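Long-range contacts in bifunctional protein PutA (Bdellovibrio bacteriovorus, PDB 5UR2), which probably oxidises L-proline to L-glutamate in two steps, using a flavin-dependent proline dehydrogenase and an NAD-dependent L-glutamate gamma-semialdehyde dehydrogenase: residues B[703-714]-B[725-734]; B[742-750]-B[943-953]. All coordinates share one frame; numbering follows the deposited sequence.

Contact 1: residues B[703-714]-B[725-734]; sequences EYIVNHKYTTTI and HIMNRAAVVQ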
loop_
_atom_site.group_PDB
_atom_site.type_symbol
_atom_site.label_atom_id
_atom_site.label_comp_id
_atom_site.label_asym_id
_atom_site.label_seq_id
_atom_site.Cartn_x
_atom_site.Cartn_y
_atom_site.Cartn_z
ATOM N N GLU B 703 0.990 32.609 -9.387
ATOM C CA GLU B 703 -0.459 32.736 -9.332
ATOM C C GLU B 703 -1.102 32.273 -10.629
ATOM O O GLU B 703 -2.113 31.553 -10.616
ATOM C CB GLU B 703 -0.838 34.193 -9.042
ATOM C CG GLU B 703 -2.342 34.429 -8.875
ATOM C CD GLU B 703 -2.884 34.020 -7.512
ATOM O OE1 GLU B 703 -2.088 33.629 -6.630
ATOM O OE2 GLU B 703 -4.118 34.096 -7.321
ATOM N N TYR B 704 -0.501 32.636 -11.761
ATOM C CA TYR B 704 -1.094 32.313 -13.057
ATOM C C TYR B 704 -1.182 30.803 -13.264
ATOM O O TYR B 704 -2.203 30.297 -13.743
ATOM C CB TYR B 704 -0.288 32.976 -14.176
ATOM C CG TYR B 704 -0.936 32.890 -15.545
ATOM C CD1 TYR B 704 -0.693 31.801 -16.370
ATOM C CD2 TYR B 704 -1.786 33.906 -16.017
ATOM C CE1 TYR B 704 -1.280 31.704 -17.618
ATOM C CE2 TYR B 704 -2.383 33.821 -17.281
ATOM C CZ TYR B 704 -2.113 32.707 -18.074
ATOM O OH TYR B 704 -2.663 32.564 -19.323
ATOM N N ILE B 705 -0.124 30.059 -12.923
ATOM C CA ILE B 705 -0.199 28.620 -13.159
ATOM C C ILE B 705 -1.048 27.943 -12.083
ATOM O O ILE B 705 -1.670 26.912 -12.348
ATOM C CB ILE B 705 1.199 27.977 -13.269
ATOM C CG1 ILE B 705 1.986 28.088 -11.961
ATOM C CG2 ILE B 705 1.984 28.560 -14.450
ATOM C CD1 ILE B 705 3.358 27.407 -12.049
ATOM N N VAL B 706 -1.125 28.517 -10.881
ATOM C CA VAL B 706 -2.064 28.007 -9.882
ATOM C C VAL B 706 -3.492 28.136 -10.393
ATOM O O VAL B 706 -4.307 27.217 -10.239
ATOM C CB VAL B 706 -1.878 28.731 -8.533
ATOM C CG1 VAL B 706 -3.129 28.588 -7.654
ATOM C CG2 VAL B 706 -0.668 28.176 -7.791
ATOM N N ASN B 707 -3.812 29.269 -11.027
ATOM C CA ASN B 707 -5.178 29.568 -11.431
ATOM C C ASN B 707 -5.578 28.949 -12.760
ATOM O O ASN B 707 -6.773 28.903 -13.049
ATOM C CB ASN B 707 -5.398 31.089 -11.533
ATOM C CG ASN B 707 -5.430 31.765 -10.167
ATOM O OD1 ASN B 707 -5.844 31.162 -9.179
ATOM N ND2 ASN B 707 -5.077 33.044 -10.128
ATOM N N HIS B 708 -4.633 28.462 -13.561
ATOM C CA HIS B 708 -4.943 28.074 -14.932
ATOM C C HIS B 708 -5.892 26.873 -14.995
ATOM O O HIS B 708 -5.864 25.981 -14.145
ATOM C CB HIS B 708 -3.653 27.738 -15.679
ATOM C CG HIS B 708 -3.802 27.759 -17.164
ATOM N ND1 HIS B 708 -4.327 26.699 -17.871
ATOM C CD2 HIS B 708 -3.503 28.713 -18.079
ATOM C CE1 HIS B 708 -4.352 27.003 -19.158
ATOM N NE2 HIS B 708 -3.856 28.218 -19.311
ATOM N N LYS B 709 -6.707 26.834 -16.054
ATOM C CA LYS B 709 -7.704 25.776 -16.193
ATOM C C LYS B 709 -7.081 24.410 -16.480
ATOM O O LYS B 709 -7.715 23.392 -16.199
ATOM C CB LYS B 709 -8.703 26.131 -17.305
ATOM C CG LYS B 709 -8.066 26.161 -18.688
ATOM C CD LYS B 709 -9.035 26.582 -19.788
ATOM C CE LYS B 709 -8.316 26.572 -21.133
ATOM N NZ LYS B 709 -9.095 27.243 -22.205
ATOM N N TYR B 710 -5.861 24.355 -17.021
ATOM C CA TYR B 710 -5.252 23.061 -17.287
ATOM C C TYR B 710 -4.577 22.465 -16.060
ATOM O O TYR B 710 -4.323 21.260 -16.040
ATOM C CB TYR B 710 -4.192 23.157 -18.384
ATOM C CG TYR B 710 -4.675 23.438 -19.785
ATOM C CD1 TYR B 710 -5.997 23.242 -20.159
ATOM C CD2 TYR B 710 -3.779 23.897 -20.745
ATOM C CE1 TYR B 710 -6.413 23.515 -21.466
ATOM C CE2 TYR B 710 -4.179 24.167 -22.032
ATOM C CZ TYR B 710 -5.485 23.980 -22.395
ATOM O OH TYR B 710 -5.831 24.255 -23.695
ATOM N N THR B 711 -4.255 23.274 -15.059
ATOM C CA THR B 711 -3.533 22.783 -13.890
ATOM C C THR B 711 -4.419 21.855 -13.066
ATOM O O THR B 711 -5.456 22.276 -12.552
ATOM C CB THR B 711 -3.064 23.959 -13.039
ATOM O OG1 THR B 711 -2.169 24.762 -13.811
ATOM C CG2 THR B 711 -2.371 23.471 -11.778
ATOM N N THR B 712 -4.006 20.597 -12.929
ATOM C CA THR B 712 -4.761 19.615 -12.162
ATOM C C THR B 712 -4.246 19.447 -10.745
ATOM O O THR B 712 -5.030 19.171 -9.837
ATOM C CB THR B 712 -4.717 18.251 -12.856
ATOM O OG1 THR B 712 -3.361 17.802 -12.949
ATOM C CG2 THR B 712 -5.276 18.377 -14.256
ATOM N N THR B 713 -2.949 19.625 -10.544
ATOM C CA THR B 713 -2.302 19.357 -9.278
ATOM C C THR B 713 -1.337 20.492 -8.979
ATOM O O THR B 713 -0.602 20.935 -9.870
ATOM C CB THR B 713 -1.573 18.008 -9.369
ATOM O OG1 THR B 713 -2.514 17.020 -9.805
ATOM C CG2 THR B 713 -0.943 17.603 -8.036
ATOM N N ILE B 714 -1.347 20.970 -7.737
ATOM C CA ILE B 714 -0.442 22.034 -7.295
ATOM C C ILE B 714 0.389 21.503 -6.134
ATOM O O ILE B 714 -0.169 21.120 -5.099
ATOM C CB ILE B 714 -1.213 23.298 -6.877
ATOM C CG1 ILE B 714 -2.042 23.829 -8.059
ATOM C CG2 ILE B 714 -0.245 24.343 -6.367
ATOM C CD1 ILE B 714 -3.219 24.740 -7.650
ATOM N N HIS B 725 -3.656 30.911 0.705
ATOM C CA HIS B 725 -4.093 31.615 -0.500
ATOM C C HIS B 725 -4.229 30.647 -1.669
ATOM O O HIS B 725 -5.240 30.649 -2.384
ATOM C CB HIS B 725 -3.101 32.738 -0.849
ATOM C CG HIS B 725 -3.394 33.425 -2.151
ATOM N ND1 HIS B 725 -4.433 34.317 -2.312
ATOM C CD2 HIS B 725 -2.834 33.278 -3.376
ATOM C CE1 HIS B 725 -4.468 34.730 -3.567
ATOM N NE2 HIS B 725 -3.516 34.104 -4.238
ATOM N N ILE B 726 -3.229 29.776 -1.847
ATOM C CA ILE B 726 -3.239 28.812 -2.948
ATOM C C ILE B 726 -4.415 27.854 -2.811
ATOM O O ILE B 726 -5.106 27.548 -3.789
ATOM C CB ILE B 726 -1.904 28.048 -2.991
ATOM C CG1 ILE B 726 -0.789 28.962 -3.508
ATOM C CG2 ILE B 726 -2.052 26.783 -3.855
ATOM C CD1 ILE B 726 0.589 28.333 -3.493
ATOM N N MET B 727 -4.671 27.370 -1.597
ATOM C CA MET B 727 -5.774 26.434 -1.436
ATOM C C MET B 727 -7.097 27.117 -1.732
ATOM O O MET B 727 -8.002 26.506 -2.309
ATOM C CB MET B 727 -5.772 25.840 -0.027
ATOM C CG MET B 727 -4.667 24.830 0.190
ATOM S SD MET B 727 -4.797 24.034 1.803
ATOM C CE MET B 727 -4.665 25.460 2.843
ATOM N N ASN B 728 -7.201 28.395 -1.392
ATOM C CA ASN B 728 -8.389 29.160 -1.731
ATOM C C ASN B 728 -8.545 29.295 -3.244
ATOM O O ASN B 728 -9.622 29.035 -3.799
ATOM C CB ASN B 728 -8.295 30.523 -1.065
ATOM C CG ASN B 728 -9.622 31.067 -0.722
ATOM O OD1 ASN B 728 -10.188 31.833 -1.496
ATOM N ND2 ASN B 728 -10.168 30.652 0.430
ATOM N N ARG B 729 -7.468 29.679 -3.934
ATOM C CA ARG B 729 -7.544 29.845 -5.384
ATOM C C ARG B 729 -7.818 28.523 -6.087
ATOM O O ARG B 729 -8.525 28.488 -7.100
ATOM C CB ARG B 729 -6.254 30.470 -5.919
ATOM C CG ARG B 729 -5.934 31.904 -5.431
ATOM C CD ARG B 729 -7.102 32.865 -5.575
ATOM N NE ARG B 729 -7.704 32.727 -6.891
ATOM C CZ ARG B 729 -8.929 33.132 -7.201
ATOM N NH1 ARG B 729 -9.392 32.920 -8.420
ATOM N NH2 ARG B 729 -9.694 33.734 -6.298
ATOM N N ALA B 730 -7.229 27.432 -5.594
ATOM C CA ALA B 730 -7.341 26.142 -6.275
ATOM C C ALA B 730 -8.757 25.575 -6.235
ATOM O O ALA B 730 -9.124 24.760 -7.096
ATOM C CB ALA B 730 -6.374 25.137 -5.650
ATOM N N ALA B 731 -9.552 25.964 -5.234
ATOM C CA ALA B 731 -10.924 25.480 -5.110
ATOM C C ALA B 731 -11.867 26.080 -6.147
ATOM O O ALA B 731 -12.992 25.597 -6.284
ATOM C CB ALA B 731 -11.451 25.764 -3.702
ATOM N N VAL B 732 -11.446 27.117 -6.860
ATOM C CA VAL B 732 -12.269 27.740 -7.896
ATOM C C VAL B 732 -12.227 26.890 -9.161
ATOM O O VAL B 732 -11.151 26.488 -9.616
ATOM C CB VAL B 732 -11.775 29.165 -8.188
ATOM C CG1 VAL B 732 -12.624 29.828 -9.277
ATOM C CG2 VAL B 732 -11.738 29.999 -6.913
ATOM N N VAL B 733 -13.395 26.614 -9.736
ATOM C CA VAL B 733 -13.487 25.943 -11.031
ATOM C C VAL B 733 -13.509 27.029 -12.100
ATOM O O VAL B 733 -14.503 27.742 -12.254
ATOM C CB VAL B 733 -14.730 25.050 -11.128
ATOM C CG1 VAL B 733 -14.766 24.347 -12.472
ATOM C CG2 VAL B 733 -14.732 24.035 -10.027
ATOM N N GLN B 734 -12.397 27.175 -12.817
ATOM C CA GLN B 734 -12.257 28.206 -13.836
ATOM C C GLN B 734 -13.089 27.870 -15.070
ATOM O O GLN B 734 -13.486 26.717 -15.272
ATOM C CB GLN B 734 -10.791 28.358 -14.236
ATOM C CG GLN B 734 -9.848 28.689 -13.083
ATOM C CD GLN B 734 -10.026 30.094 -12.522
ATOM O OE1 GLN B 734 -10.504 31.004 -13.207
ATOM N NE2 GLN B 734 -9.615 30.279 -11.273
#

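Contact 2: residues B[742-750]-B[943-953]; sequences RCIIEMGGK and FGGFKMSGIGS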
loop_
_atom_site.group_PDB
_atom_site.type_symbol
_atom_site.label_atom_id
_atom_site.label_comp_id
_atom_site.label_asym_id
_atom_site.label_seq_id
_atom_site.Cartn_x
_atom_site.Cartn_y
_atom_site.Cartn_z
ATOM N N ARG B 742 -6.063 19.400 -7.077
ATOM C CA ARG B 742 -5.503 18.836 -5.864
ATOM C C ARG B 742 -4.301 19.660 -5.437
ATOM O O ARG B 742 -3.418 19.942 -6.257
ATOM C CB ARG B 742 -5.087 17.387 -6.055
ATOM C CG ARG B 742 -4.276 16.889 -4.849
ATOM C CD ARG B 742 -4.077 15.407 -4.878
ATOM N NE ARG B 742 -5.341 14.713 -4.689
ATOM C CZ ARG B 742 -5.619 13.532 -5.228
ATOM N NH1 ARG B 742 -4.712 12.910 -6.000
ATOM N NH2 ARG B 742 -6.809 12.982 -5.003
ATOM N N CYS B 743 -4.264 20.027 -4.153
ATOM C CA CYS B 743 -3.140 20.751 -3.565
ATOM C C CYS B 743 -2.317 19.813 -2.692
ATOM O O CYS B 743 -2.872 19.103 -1.851
ATOM C CB CYS B 743 -3.619 21.926 -2.723
ATOM S SG CYS B 743 -4.417 23.214 -3.679
ATOM N N ILE B 744 -1.006 19.804 -2.902
ATOM C CA ILE B 744 -0.064 19.083 -2.060
ATOM C C ILE B 744 0.788 20.146 -1.372
ATOM O O ILE B 744 1.688 20.715 -1.999
ATOM C CB ILE B 744 0.781 18.099 -2.879
ATOM C CG1 ILE B 744 -0.133 17.197 -3.712
ATOM C CG2 ILE B 744 1.671 17.249 -1.959
ATOM C CD1 ILE B 744 0.590 16.362 -4.782
ATOM N N ILE B 745 0.525 20.408 -0.081
ATOM C CA ILE B 745 0.950 21.638 0.592
ATOM C C ILE B 745 1.747 21.316 1.857
ATOM O O ILE B 745 1.287 20.540 2.699
ATOM C CB ILE B 745 -0.258 22.509 0.982
ATOM C CG1 ILE B 745 -1.116 22.855 -0.229
ATOM C CG2 ILE B 745 0.221 23.782 1.658
ATOM C CD1 ILE B 745 -0.471 23.810 -1.163
ATOM N N GLU B 746 2.903 21.965 2.025
ATOM C CA GLU B 746 3.668 21.961 3.274
ATOM C C GLU B 746 3.901 23.412 3.699
ATOM O O GLU B 746 4.370 24.219 2.890
ATOM C CB GLU B 746 4.994 21.212 3.080
ATOM C CG GLU B 746 5.903 21.135 4.319
ATOM C CD GLU B 746 7.338 20.690 3.989
ATOM O OE1 GLU B 746 7.565 19.876 3.050
ATOM O OE2 GLU B 746 8.258 21.195 4.661
ATOM N N MET B 747 3.565 23.757 4.960
ATOM C CA MET B 747 3.484 25.163 5.368
ATOM C C MET B 747 4.248 25.547 6.642
ATOM O O MET B 747 4.038 26.653 7.160
ATOM C CB MET B 747 2.024 25.573 5.550
ATOM C CG MET B 747 1.304 25.854 4.259
ATOM S SD MET B 747 -0.402 26.199 4.619
ATOM C CE MET B 747 -0.910 24.636 5.309
ATOM N N GLY B 748 5.128 24.711 7.160
ATOM C CA GLY B 748 5.957 25.156 8.268
ATOM C C GLY B 748 5.477 24.684 9.632
ATOM O O GLY B 748 4.455 24.005 9.787
ATOM N N GLY B 749 6.258 25.071 10.646
ATOM C CA GLY B 749 6.020 24.615 12.000
ATOM C C GLY B 749 6.557 25.586 13.026
ATOM O O GLY B 749 7.202 26.586 12.702
ATOM N N LYS B 750 6.221 25.294 14.283
ATOM C CA LYS B 750 6.771 25.952 15.467
ATOM C C LYS B 750 7.188 24.805 16.377
ATOM O O LYS B 750 6.475 24.451 17.316
ATOM C CB LYS B 750 5.755 26.876 16.137
ATOM C CG LYS B 750 6.324 27.731 17.250
ATOM C CD LYS B 750 7.271 28.790 16.704
ATOM C CE LYS B 750 7.951 29.593 17.813
ATOM N NZ LYS B 750 8.836 30.664 17.246
ATOM N N PHE B 943 8.265 12.685 5.634
ATOM C CA PHE B 943 8.247 14.004 6.254
ATOM C C PHE B 943 6.974 14.780 5.921
ATOM O O PHE B 943 6.614 14.925 4.749
ATOM C CB PHE B 943 9.481 14.804 5.824
ATOM C CG PHE B 943 9.567 16.148 6.482
ATOM C CD1 PHE B 943 10.022 16.265 7.789
ATOM C CD2 PHE B 943 9.139 17.286 5.815
ATOM C CE1 PHE B 943 10.078 17.491 8.420
ATOM C CE2 PHE B 943 9.189 18.525 6.442
ATOM C CZ PHE B 943 9.665 18.627 7.749
ATOM N N GLY B 944 6.332 15.324 6.935
ATOM C CA GLY B 944 5.116 16.094 6.734
ATOM C C GLY B 944 4.256 16.039 7.971
ATOM O O GLY B 944 4.401 15.171 8.835
ATOM N N GLY B 945 3.340 17.000 8.070
ATOM C CA GLY B 945 2.555 17.123 9.283
ATOM C C GLY B 945 1.153 17.663 9.091
ATOM O O GLY B 945 0.664 17.778 7.963
ATOM N N PHE B 946 0.494 18.004 10.189
ATOM C CA PHE B 946 -0.909 18.368 10.096
ATOM C C PHE B 946 -1.163 19.685 10.823
ATOM O O PHE B 946 -0.246 20.506 10.935
ATOM C CB PHE B 946 -1.800 17.214 10.617
ATOM C CG PHE B 946 -1.285 16.520 11.874
ATOM C CD1 PHE B 946 -0.334 15.506 11.786
ATOM C CD2 PHE B 946 -1.808 16.837 13.130
ATOM C CE1 PHE B 946 0.136 14.847 12.930
ATOM C CE2 PHE B 946 -1.342 16.186 14.289
ATOM C CZ PHE B 946 -0.367 15.178 14.180
ATOM N N LYS B 947 -2.393 19.897 11.313
ATOM C CA LYS B 947 -2.851 21.224 11.710
ATOM C C LYS B 947 -2.482 22.170 10.573
ATOM O O LYS B 947 -2.636 21.795 9.406
ATOM C CB LYS B 947 -2.245 21.646 13.048
ATOM C CG LYS B 947 -2.738 20.816 14.253
ATOM C CD LYS B 947 -2.275 21.423 15.591
ATOM C CE LYS B 947 -2.592 20.498 16.773
ATOM N NZ LYS B 947 -2.081 20.972 18.129
ATOM N N MET B 948 -1.918 23.345 10.874
ATOM C CA MET B 948 -1.566 24.303 9.825
ATOM C C MET B 948 -0.189 24.041 9.184
ATOM O O MET B 948 0.299 24.897 8.436
ATOM C CB MET B 948 -1.639 25.741 10.362
ATOM C CG MET B 948 -3.043 26.179 10.826
ATOM S SD MET B 948 -4.349 25.925 9.583
ATOM C CE MET B 948 -3.782 27.064 8.347
ATOM N N SER B 949 0.423 22.878 9.417
ATOM C CA SER B 949 1.684 22.524 8.771
ATOM C C SER B 949 1.513 21.917 7.383
ATOM O O SER B 949 2.513 21.752 6.678
ATOM C CB SER B 949 2.491 21.549 9.640
ATOM O OG SER B 949 2.876 22.182 10.841
ATOM N N GLY B 950 0.309 21.571 6.972
ATOM C CA GLY B 950 0.093 21.147 5.602
ATOM C C GLY B 950 -1.096 20.219 5.461
ATOM O O GLY B 950 -1.865 20.008 6.393
ATOM N N ILE B 951 -1.247 19.707 4.241
ATOM C CA ILE B 951 -2.229 18.681 3.915
ATOM C C ILE B 951 -1.734 17.914 2.691
ATOM O O ILE B 951 -1.235 18.513 1.732
ATOM C CB ILE B 951 -3.636 19.271 3.689
ATOM C CG1 ILE B 951 -4.639 18.135 3.420
ATOM C CG2 ILE B 951 -3.619 20.293 2.564
ATOM C CD1 ILE B 951 -6.004 18.305 4.073
ATOM N N GLY B 952 -1.829 16.579 2.748
ATOM C CA GLY B 952 -1.520 15.717 1.621
ATOM C C GLY B 952 -0.050 15.564 1.268
ATOM O O GLY B 952 0.257 15.001 0.209
ATOM N N SER B 953 0.870 16.041 2.111
ATOM C CA SER B 953 2.302 16.025 1.804
ATOM C C SER B 953 3.037 15.227 2.874
ATOM O O SER B 953 3.329 15.744 3.955
ATOM C CB SER B 953 2.864 17.447 1.716
ATOM O OG SER B 953 4.247 17.440 1.410
HETATM O O HOH W 1 6.252 17.656 3.551
#

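Contact 1: residues B[703-714]-B[725-734]
In the Rossmann-type half of the aldehyde dehydrogenase module, helix 698-707 and helix 720-730 lie side by side, and Glu703 of the first reaches His725 of the second. The imidazole gives its NE2 hydrogen to OE1 of Glu703 at 2.8 Å, with that oxygen in the ring plane and met on its syn side; the bond to OE2 is weaker. Glu703 comes to the ring edge because its CG stands anti to the backbone N (chi1 -176°) and the chain then bends at chi2. Its OE2 also accepts ND2 of Asn707 at 3.1 Å, one helical turn on, from above the carboxylate plane. Arg729 runs across one face of the His725 ring, its CG over the rim. Its NE points almost straight at OD1 of Asn707, a weak bond of 3.3 Å with amide and guanidinium planes nearly perpendicular, while OE2 of Glu703 adds a long salt bridge to NE of Arg729, well out of the guanidinium plane, with no N-H aimed at it.

Between these polar groups and the sheet lies the apolar seam of a beta-alpha-beta unit, in which helix 720-730 links strand 711-717 to strand 742-746. Ile714 CG2 meets Ile726 CG2 at 3.9 Å, and CD1 of the same isoleucine rests on Ala730 CB at 3.8 Å. Val706 CG1 approaches the CB of Arg729 at 4.0 Å. Beyond the helix end, Gln734 sets its CG 3.1 Å from the carbonyl O of Asn707.

Contact 2: residues B[742-750]-B[943-953]
Strand 742-746 and the short strand 950-951 are joined first by their backbones. Ile745 and Ile951 form an antiparallel hydrogen-bonded pair: N of Ile745 reaches O of Ile951 at 3.2 Å, nearly straight, and N of Ile951 returns to O of Ile745 at 3.1 Å. Glu746 and Gly950 follow as the non-hydrogen-bonded pair, with CA atoms only 4.3 Å apart; the backbones run so close here that CA of Gly950 also touches O of Ile745. Past the strand, N of Met747 bonds to O of Ser949 at 2.8 Å, approaching from well above the carbonyl plane.

One side-chain bond extends this ladder. Ser949 OG donates to O of Gly748 at 2.6 Å, lying in the carbonyl plane, and is also bonded to the backbone N of Ala902, so the hydroxyl ties two chain segments together.

This strand ends in the active site of the aldehyde dehydrogenase fold, at Glu746, predicted to be catalytic, whose side chain touches Cys780, also predicted to be catalytic. With CG anti to the backbone N (chi1 180°) and an extended chain, its carboxylate comes to the edge of the Phe943 ring, OE2 3.3 Å from CE2, the planes 66° apart. A water donates to OE1 of Glu746 at 2.6 Å and to the carbonyl O of Phe943, and is hydrogen-bonded to Ser953 OG as well, linking the carboxylate to both ends of 943-953.

Packing accompanies the backbone pairing. Ile745 CB meets Ile951 CG2 at 4.3 Å, Met747 bends at its last torsion to set CE between Met948 O and Gly950 CA, and Ile744 CG2 lies against Gly952 O and Ser953 CB.

In the fold
The two contacts succeed one another along the chain and share one sheet, in which strands 711-717 and 742-746 are parallel neighbours; their centres are 18 Å apart. Ile714 probably bonds through its N to O of Arg742 and through its O to N of Ile744, both at 2.7 Å. Where helix 720-730 packs on the sheet, Ala730 CB of contact 1 meets Cys743 SG of contact 2 at 3.4 Å. Contact 1 involves the helix that precedes the strand bearing Glu746, the side chain of Ile726 being about 11 Å from that of Glu746, whereas contact 2 contains Glu746 itself, whose side chain is about 4 Å from that of Cys780, both predicted active-site residues. Both contacts also touch the second subunit.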